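Local coordinates for protein taurocyamine kinase (PDB 4WOD) that catalyses the reversible transfer of phosphate between ATP and taurocyamine, using magnesium as cofactor, at residues A[165-168]-A[169-172]; A[176-180]-A[181-185]; A[188-191]-A[192-195]. The protein carries 4 engineered substitutions. One frame throughout, in Å; residues are numbered along the deposited sequence.

Contact 1 (A[165-168]-A[169-172]); sequences YPLT and GMSE
Met170 folds back over the end of strand 162-166, against Tyr165 and Pro166, and its terminal methyl does most of the touching. Its CG lies anti to the backbone N (chi1 -171°), and the chain runs on extended before it bends at the sulfur (chi3 -67°). That last bend turns CE back toward the strand. There CE meets the flank of Tyr165 at CB, 3.9 Å away, while the phenol ring leads off toward Ile207 and Ile209 of strand 206-210. On the Leu167 side, Met170 CE lies 4.0 Å from Leu167 CD1, the two side chains meeting at a slant. Nearer its root, Met170 CB sits 3.7 Å from Pro166 O. The backbone beneath is a type II beta turn from Leu167 to Met170, leading from edge strand 162-166 toward helix 172-180. It is closed by Met170 N donating to Leu167 O at 3.1 Å, with the donor well above the carbonyl plane. Gly169 takes the third position with a positive phi (84°), where glycine is common in type II turns. Thr168 stands on the outer side of the turn, and its OG1 has a weak hydrogen bond to Pro202 O. Past the turn, Ser171 is the N-cap of helix 172-180, its OG bonded to Asp174 N. Leu167 turns inward onto Leu184 and Trp201.

Contact 2 (A[176-180]-A[181-185]); sequences IKLVN and DHFLF
Leu184 curls back under the last turn of helix 172-180 and sets its CB in the shallow hollow between Leu178 and Val179. Its CB is 3.7 Å from Leu178 CB and 3.8 Å from Val179 N, so the bump rests partly on side chain and partly on backbone. One branch, Leu184 CD2, reaches along the same wall to Leu178 CB. Because CG points away from its own N (chi1 -173°), the rest of Leu184 is carried on toward Met170 and Ile207. Leu178 meets a second neighbour in Phe183. Leu178 CD2 comes to the edge of the Phe183 ring, near the ring plane, and lies 4.2 Å from Phe183 CB. Both residues also rest on Ile209 of strand 206-210. Over one face of this ring, toward its rim, sits Asp181 O.

The chain is turned back by a Schellman motif, with His182 at positive phi (57°). Phe183 N meets Leu178 O at 2.7 Å, nearly end-on to the carbonyl. Leu184 N adds a weak bond to the same oxygen, and His182 N a weak one to Val179 O. One face of the His182 imidazole lies over Val179 O, which is offset toward the ring's rim. His182 is predicted to bind ATP. Asp181 N still makes a helical bond to Lys177 O, 3.0 Å away, and the Asp181 carboxylate lies beside Lys177 CG.

The chemistry is therefore split. Aliphatic groups fill the side toward the sheet, while Leu178 O receives one firm and one weak backbone donor at the helix end. Lys177 NZ and Asp181 OD2 are 6.0 Å apart, not in contact, so any attraction is probably weak; NZ also has a long, weak ion pair with Asp174.

Contact 3 (A[188-191]-A[192-195]); sequences DDNV and LRDA
Asn190 OD1 lies at the edge of the Arg193 guanidinium, in the plane of the group. Arg193 NH2 points almost straight at that oxygen, but the bond is long and weak at 3.4 Å. The amide and guanidinium planes are turned 50° apart. The bend at chi3 (-68°) swings the arginine end back along the helix to this amide. The other terminal nitrogen, Arg193 NH1, bonds to Asn187 O. On its ND2 side, Asn190 reaches the Asp194 carboxylate through one water, which lies 2.7 Å from Asp194 OD2 and bonds weakly to Asn190 ND2. These residues belong to the short helix 190-194, and Asp189 is its N-cap. Asp189 OD1 accepts from Leu192 N at 3.1 Å, met from above the carboxylate plane, and takes a second, weak bond from Val191 N. Backbone bonds continue the turn, with Arg193 N donating to Asp189 O and Asp194 N to Asn190 O. The helix sits at the arginine-binding pocket: the side chain of Val191 is about 5 Å from the bound arginine and touches Arg63, which lines that pocket. Asp194 and Ala195 pack on helix 46-55, where Val191 O accepts from Thr52 OG1.

How the contacts relate
The three contacts follow one another along the chain within the catalytic part of the first repeat. Contact 1 leaves edge strand 162-166 of the eight-stranded antiparallel sheet. Contact 2 closes helix 172-180, and contact 3 forms helix 190-194. Contacts 1 and 2 have centres 12 Å apart and share one apolar patch: Met170 SD lies 3.6 Å from Leu184 CD2, and Leu167 CD2 is 3.6 Å from Phe185 CE1. Contact 3 is 19 Å from contact 2, centre to centre, and joins it only through the chain. The path thus runs from the sheet edge, past a predicted ATP-binding histidine, to a helix beside the bound arginine.

Contact 1 (A[165-168]-A[169-172])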
loop_
_atom_site.group_PDB
_atom_site.type_symbol
_atom_site.label_atom_id
_atom_site.label_comp_id
_atom_site.label_asym_id
_atom_site.label_seq_id
_atom_site.Cartn_x
_atom_site.Cartn_y
_atom_site.Cartn_z
ATOM N N TYR A 165 -11.829 -4.339 -40.377
ATOM C CA TYR A 165 -12.653 -5.522 -40.149
ATOM C C TYR A 165 -13.902 -5.184 -39.347
ATOM O O TYR A 165 -13.832 -5.088 -38.123
ATOM C CB TYR A 165 -11.867 -6.598 -39.393
ATOM C CG TYR A 165 -10.559 -6.993 -40.041
ATOM C CD1 TYR A 165 -10.481 -8.112 -40.865
ATOM C CD2 TYR A 165 -9.407 -6.250 -39.836
ATOM C CE1 TYR A 165 -9.288 -8.482 -41.462
ATOM C CE2 TYR A 165 -8.205 -6.610 -40.433
ATOM C CZ TYR A 165 -8.155 -7.728 -41.245
ATOM O OH TYR A 165 -6.968 -8.098 -41.843
ATOM N N PRO A 166 -15.052 -5.010 -40.023
ATOM C CA PRO A 166 -16.281 -4.816 -39.244
ATOM C C PRO A 166 -16.652 -6.093 -38.498
ATOM O O PRO A 166 -16.540 -7.183 -39.068
ATOM C CB PRO A 166 -17.329 -4.460 -40.309
ATOM C CG PRO A 166 -16.763 -5.010 -41.601
ATOM C CD PRO A 166 -15.281 -4.905 -41.477
ATOM N N LEU A 167 -17.061 -5.958 -37.238
ATOM C CA LEU A 167 -17.461 -7.104 -36.425
ATOM C C LEU A 167 -18.610 -7.860 -37.053
ATOM O O LEU A 167 -18.630 -9.100 -37.074
ATOM C CB LEU A 167 -17.866 -6.659 -35.015
ATOM C CG LEU A 167 -16.802 -6.789 -33.927
ATOM C CD1 LEU A 167 -15.508 -6.112 -34.347
ATOM C CD2 LEU A 167 -17.303 -6.237 -32.589
ATOM N N THR A 168 -19.583 -7.101 -37.544
ATOM C CA THR A 168 -20.749 -7.679 -38.178
ATOM C C THR A 168 -20.322 -8.449 -39.420
ATOM O O THR A 168 -19.609 -7.926 -40.272
ATOM C CB THR A 168 -21.783 -6.593 -38.548
ATOM O OG1 THR A 168 -22.092 -5.817 -37.381
ATOM C CG2 THR A 168 -23.045 -7.228 -39.031
ATOM N N GLY A 169 -20.733 -9.709 -39.498
ATOM C CA GLY A 169 -20.346 -10.548 -40.612
ATOM C C GLY A 169 -18.993 -11.247 -40.534
ATOM O O GLY A 169 -18.739 -12.198 -41.283
ATOM N N MET A 170 -18.122 -10.772 -39.648
ATOM C CA MET A 170 -16.847 -11.435 -39.380
ATOM C C MET A 170 -17.066 -12.929 -39.117
ATOM O O MET A 170 -17.929 -13.310 -38.327
ATOM C CB MET A 170 -16.151 -10.779 -38.180
ATOM C CG MET A 170 -14.721 -11.220 -37.929
ATOM S SD MET A 170 -14.007 -10.473 -36.441
ATOM C CE MET A 170 -13.923 -8.751 -36.894
ATOM N N SER A 171 -16.301 -13.775 -39.797
ATOM C CA SER A 171 -16.418 -15.210 -39.579
ATOM C C SER A 171 -15.894 -15.549 -38.192
ATOM O O SER A 171 -15.063 -14.821 -37.634
ATOM C CB SER A 171 -15.653 -15.995 -40.640
ATOM O OG SER A 171 -14.353 -16.311 -40.187
ATOM N N GLU A 172 -16.381 -16.652 -37.631
ATOM C CA GLU A 172 -15.942 -17.072 -36.305
ATOM C C GLU A 172 -14.472 -17.484 -36.341
ATOM O O GLU A 172 -13.790 -17.415 -35.322
ATOM C CB GLU A 172 -16.811 -18.220 -35.769
ATOM C CG GLU A 172 -16.167 -19.596 -35.866
ATOM C CD GLU A 172 -16.971 -20.682 -35.174
ATOM O OE1 GLU A 172 -17.846 -20.354 -34.344
ATOM O OE2 GLU A 172 -16.726 -21.872 -35.465
#

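Contact 2 (A[176-180]-A[181-185])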
loop_
_atom_site.group_PDB
_atom_site.type_symbol
_atom_site.label_atom_id
_atom_site.label_comp_id
_atom_site.label_asym_id
_atom_site.label_seq_id
_atom_site.Cartn_x
_atom_site.Cartn_y
_atom_site.Cartn_z
ATOM N N ILE A 176 -11.769 -15.855 -33.950
ATOM C CA ILE A 176 -10.858 -16.658 -33.148
ATOM C C ILE A 176 -9.418 -16.229 -33.403
ATOM O O ILE A 176 -8.655 -16.007 -32.471
ATOM C CB ILE A 176 -11.022 -18.171 -33.448
ATOM C CG1 ILE A 176 -12.335 -18.687 -32.855
ATOM C CG2 ILE A 176 -9.845 -18.971 -32.889
ATOM C CD1 ILE A 176 -12.762 -20.054 -33.382
ATOM N N LYS A 177 -9.057 -16.096 -34.672
ATOM C CA LYS A 177 -7.707 -15.673 -35.024
ATOM C C LYS A 177 -7.342 -14.293 -34.452
ATOM O O LYS A 177 -6.243 -14.105 -33.925
ATOM C CB LYS A 177 -7.540 -15.663 -36.545
ATOM C CG LYS A 177 -6.215 -15.068 -37.017
ATOM C CD LYS A 177 -5.718 -15.754 -38.280
ATOM C CE LYS A 177 -6.775 -15.718 -39.375
ATOM N NZ LYS A 177 -7.300 -14.343 -39.609
ATOM N N LEU A 178 -8.274 -13.344 -34.550
ATOM C CA LEU A 178 -8.006 -11.957 -34.178
ATOM C C LEU A 178 -7.937 -11.775 -32.670
ATOM O O LEU A 178 -7.160 -10.964 -32.170
ATOM C CB LEU A 178 -9.070 -11.029 -34.764
ATOM C CG LEU A 178 -8.992 -10.814 -36.273
ATOM C CD1 LEU A 178 -10.281 -10.194 -36.790
ATOM C CD2 LEU A 178 -7.790 -9.942 -36.627
ATOM N N VAL A 179 -8.754 -12.525 -31.940
ATOM C CA VAL A 179 -8.677 -12.459 -30.493
ATOM C C VAL A 179 -7.400 -13.175 -30.027
ATOM O O VAL A 179 -6.779 -12.772 -29.045
ATOM C CB VAL A 179 -9.938 -13.055 -29.827
ATOM C CG1 VAL A 179 -10.108 -14.484 -30.214
ATOM C CG2 VAL A 179 -9.873 -12.919 -28.309
ATOM N N ASN A 180 -6.989 -14.210 -30.753
ATOM C CA ASN A 180 -5.743 -14.905 -30.433
ATOM C C ASN A 180 -4.537 -13.994 -30.612
ATOM O O ASN A 180 -3.597 -14.041 -29.825
ATOM C CB ASN A 180 -5.583 -16.163 -31.289
ATOM C CG ASN A 180 -6.325 -17.342 -30.709
ATOM O OD1 ASN A 180 -6.962 -17.228 -29.655
ATOM N ND2 ASN A 180 -6.262 -18.477 -31.387
ATOM N N ASP A 181 -4.583 -13.148 -31.633
ATOM C CA ASP A 181 -3.532 -12.156 -31.840
ATOM C C ASP A 181 -3.766 -10.892 -31.003
ATOM O O ASP A 181 -3.027 -9.922 -31.115
ATOM C CB ASP A 181 -3.430 -11.807 -33.322
ATOM C CG ASP A 181 -2.937 -12.975 -34.149
ATOM O OD1 ASP A 181 -2.183 -13.810 -33.601
ATOM O OD2 ASP A 181 -3.310 -13.072 -35.334
ATOM N N HIS A 182 -4.802 -10.929 -30.173
ATOM C CA HIS A 182 -5.187 -9.820 -29.300
ATOM C C HIS A 182 -5.451 -8.533 -30.063
ATOM O O HIS A 182 -5.128 -7.443 -29.592
ATOM C CB HIS A 182 -4.120 -9.596 -28.233
ATOM C CG HIS A 182 -3.852 -10.814 -27.413
ATOM N ND1 HIS A 182 -2.750 -11.620 -27.615
ATOM C CD2 HIS A 182 -4.571 -11.399 -26.425
ATOM C CE1 HIS A 182 -2.790 -12.635 -26.769
ATOM N NE2 HIS A 182 -3.885 -12.524 -26.037
ATOM N N PHE A 183 -6.054 -8.662 -31.240
ATOM C CA PHE A 183 -6.492 -7.498 -31.991
ATOM C C PHE A 183 -7.983 -7.239 -31.810
ATOM O O PHE A 183 -8.470 -6.146 -32.094
ATOM C CB PHE A 183 -6.175 -7.672 -33.471
ATOM C CG PHE A 183 -4.707 -7.731 -33.763
ATOM C CD1 PHE A 183 -3.799 -7.112 -32.917
ATOM C CD2 PHE A 183 -4.233 -8.415 -34.869
ATOM C CE1 PHE A 183 -2.438 -7.164 -33.178
ATOM C CE2 PHE A 183 -2.872 -8.470 -35.142
ATOM C CZ PHE A 183 -1.975 -7.844 -34.295
ATOM N N LEU A 184 -8.714 -8.240 -31.342
ATOM C CA LEU A 184 -10.168 -8.130 -31.332
ATOM C C LEU A 184 -10.723 -8.005 -29.923
ATOM O O LEU A 184 -10.265 -8.673 -28.994
ATOM C CB LEU A 184 -10.800 -9.330 -32.032
ATOM C CG LEU A 184 -12.312 -9.253 -32.237
ATOM C CD1 LEU A 184 -12.679 -7.959 -32.954
ATOM C CD2 LEU A 184 -12.806 -10.464 -33.009
ATOM N N PHE A 185 -11.722 -7.141 -29.775
ATOM C CA PHE A 185 -12.379 -6.983 -28.497
ATOM C C PHE A 185 -13.642 -7.808 -28.467
ATOM O O PHE A 185 -14.205 -8.129 -29.515
ATOM C CB PHE A 185 -12.688 -5.515 -28.211
ATOM C CG PHE A 185 -13.533 -4.828 -29.262
ATOM C CD1 PHE A 185 -14.917 -4.834 -29.178
ATOM C CD2 PHE A 185 -12.937 -4.104 -30.285
ATOM C CE1 PHE A 185 -15.686 -4.151 -30.098
ATOM C CE2 PHE A 185 -13.703 -3.438 -31.219
ATOM C CZ PHE A 185 -15.082 -3.458 -31.122
#

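Contact 3 (A[188-191]-A[192-195])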
loop_
_atom_site.group_PDB
_atom_site.type_symbol
_atom_site.label_atom_id
_atom_site.label_comp_id
_atom_site.label_asym_id
_atom_site.label_seq_id
_atom_site.Cartn_x
_atom_site.Cartn_y
_atom_site.Cartn_z
ATOM N N ASP A 188 -17.399 -9.032 -23.198
ATOM C CA ASP A 188 -17.229 -9.843 -21.994
ATOM C C ASP A 188 -17.024 -9.050 -20.692
ATOM O O ASP A 188 -16.669 -9.629 -19.671
ATOM C CB ASP A 188 -16.057 -10.815 -22.199
ATOM C CG ASP A 188 -14.717 -10.107 -22.363
ATOM O OD1 ASP A 188 -14.690 -8.864 -22.550
ATOM O OD2 ASP A 188 -13.678 -10.805 -22.318
ATOM N N ASP A 189 -17.268 -7.742 -20.724
ATOM C CA ASP A 189 -17.093 -6.878 -19.548
ATOM C C ASP A 189 -18.462 -6.456 -19.023
ATOM O O ASP A 189 -19.169 -5.694 -19.673
ATOM C CB ASP A 189 -16.240 -5.655 -19.920
ATOM C CG ASP A 189 -15.946 -4.716 -18.729
ATOM O OD1 ASP A 189 -16.729 -4.626 -17.759
ATOM O OD2 ASP A 189 -14.908 -4.025 -18.787
ATOM N N ASN A 190 -18.845 -6.945 -17.852
ATOM C CA ASN A 190 -20.188 -6.675 -17.358
ATOM C C ASN A 190 -20.383 -5.216 -16.928
ATOM O O ASN A 190 -21.515 -4.719 -16.895
ATOM C CB ASN A 190 -20.531 -7.606 -16.191
ATOM C CG ASN A 190 -22.021 -7.959 -16.139
ATOM O OD1 ASN A 190 -22.751 -7.769 -17.110
ATOM N ND2 ASN A 190 -22.470 -8.475 -15.001
ATOM N N VAL A 191 -19.296 -4.531 -16.580
ATOM C CA VAL A 191 -19.408 -3.122 -16.228
ATOM C C VAL A 191 -19.784 -2.377 -17.502
ATOM O O VAL A 191 -20.735 -1.593 -17.531
ATOM C CB VAL A 191 -18.092 -2.551 -15.621
ATOM C CG1 VAL A 191 -18.162 -1.034 -15.498
ATOM C CG2 VAL A 191 -17.799 -3.188 -14.266
ATOM N N LEU A 192 -19.054 -2.668 -18.570
ATOM C CA LEU A 192 -19.352 -2.080 -19.874
ATOM C C LEU A 192 -20.761 -2.450 -20.327
ATOM O O LEU A 192 -21.491 -1.607 -20.829
ATOM C CB LEU A 192 -18.333 -2.530 -20.915
ATOM C CG LEU A 192 -18.418 -1.851 -22.291
ATOM C CD1 LEU A 192 -18.605 -0.342 -22.147
ATOM C CD2 LEU A 192 -17.159 -2.182 -23.118
ATOM N N ARG A 193 -21.141 -3.709 -20.141
ATOM C CA ARG A 193 -22.485 -4.153 -20.487
ATOM C C ARG A 193 -23.565 -3.315 -19.799
ATOM O O ARG A 193 -24.501 -2.837 -20.454
ATOM C CB ARG A 193 -22.682 -5.632 -20.134
ATOM C CG ARG A 193 -24.126 -6.103 -20.331
ATOM C CD ARG A 193 -24.240 -7.615 -20.250
ATOM N NE ARG A 193 -23.577 -8.235 -21.388
ATOM C CZ ARG A 193 -22.387 -8.820 -21.344
ATOM N NH1 ARG A 193 -21.875 -9.333 -22.454
ATOM N NH2 ARG A 193 -21.715 -8.899 -20.198
ATOM N N ASP A 194 -23.438 -3.121 -18.488
ATOM C CA ASP A 194 -24.502 -2.450 -17.735
ATOM C C ASP A 194 -24.488 -0.926 -17.860
ATOM O O ASP A 194 -25.403 -0.233 -17.390
ATOM C CB ASP A 194 -24.427 -2.860 -16.277
ATOM C CG ASP A 194 -24.830 -4.309 -16.069
ATOM O OD1 ASP A 194 -25.580 -4.836 -16.913
ATOM O OD2 ASP A 194 -24.403 -4.928 -15.071
ATOM N N ALA A 195 -23.435 -0.415 -18.489
ATOM C CA ALA A 195 -23.362 0.982 -18.881
ATOM C C ALA A 195 -23.840 1.221 -20.320
ATOM O O ALA A 195 -23.688 2.328 -20.851
ATOM C CB ALA A 195 -21.924 1.490 -18.713
HETATM O O HOH W 1 -25.056 -7.522 -14.529
#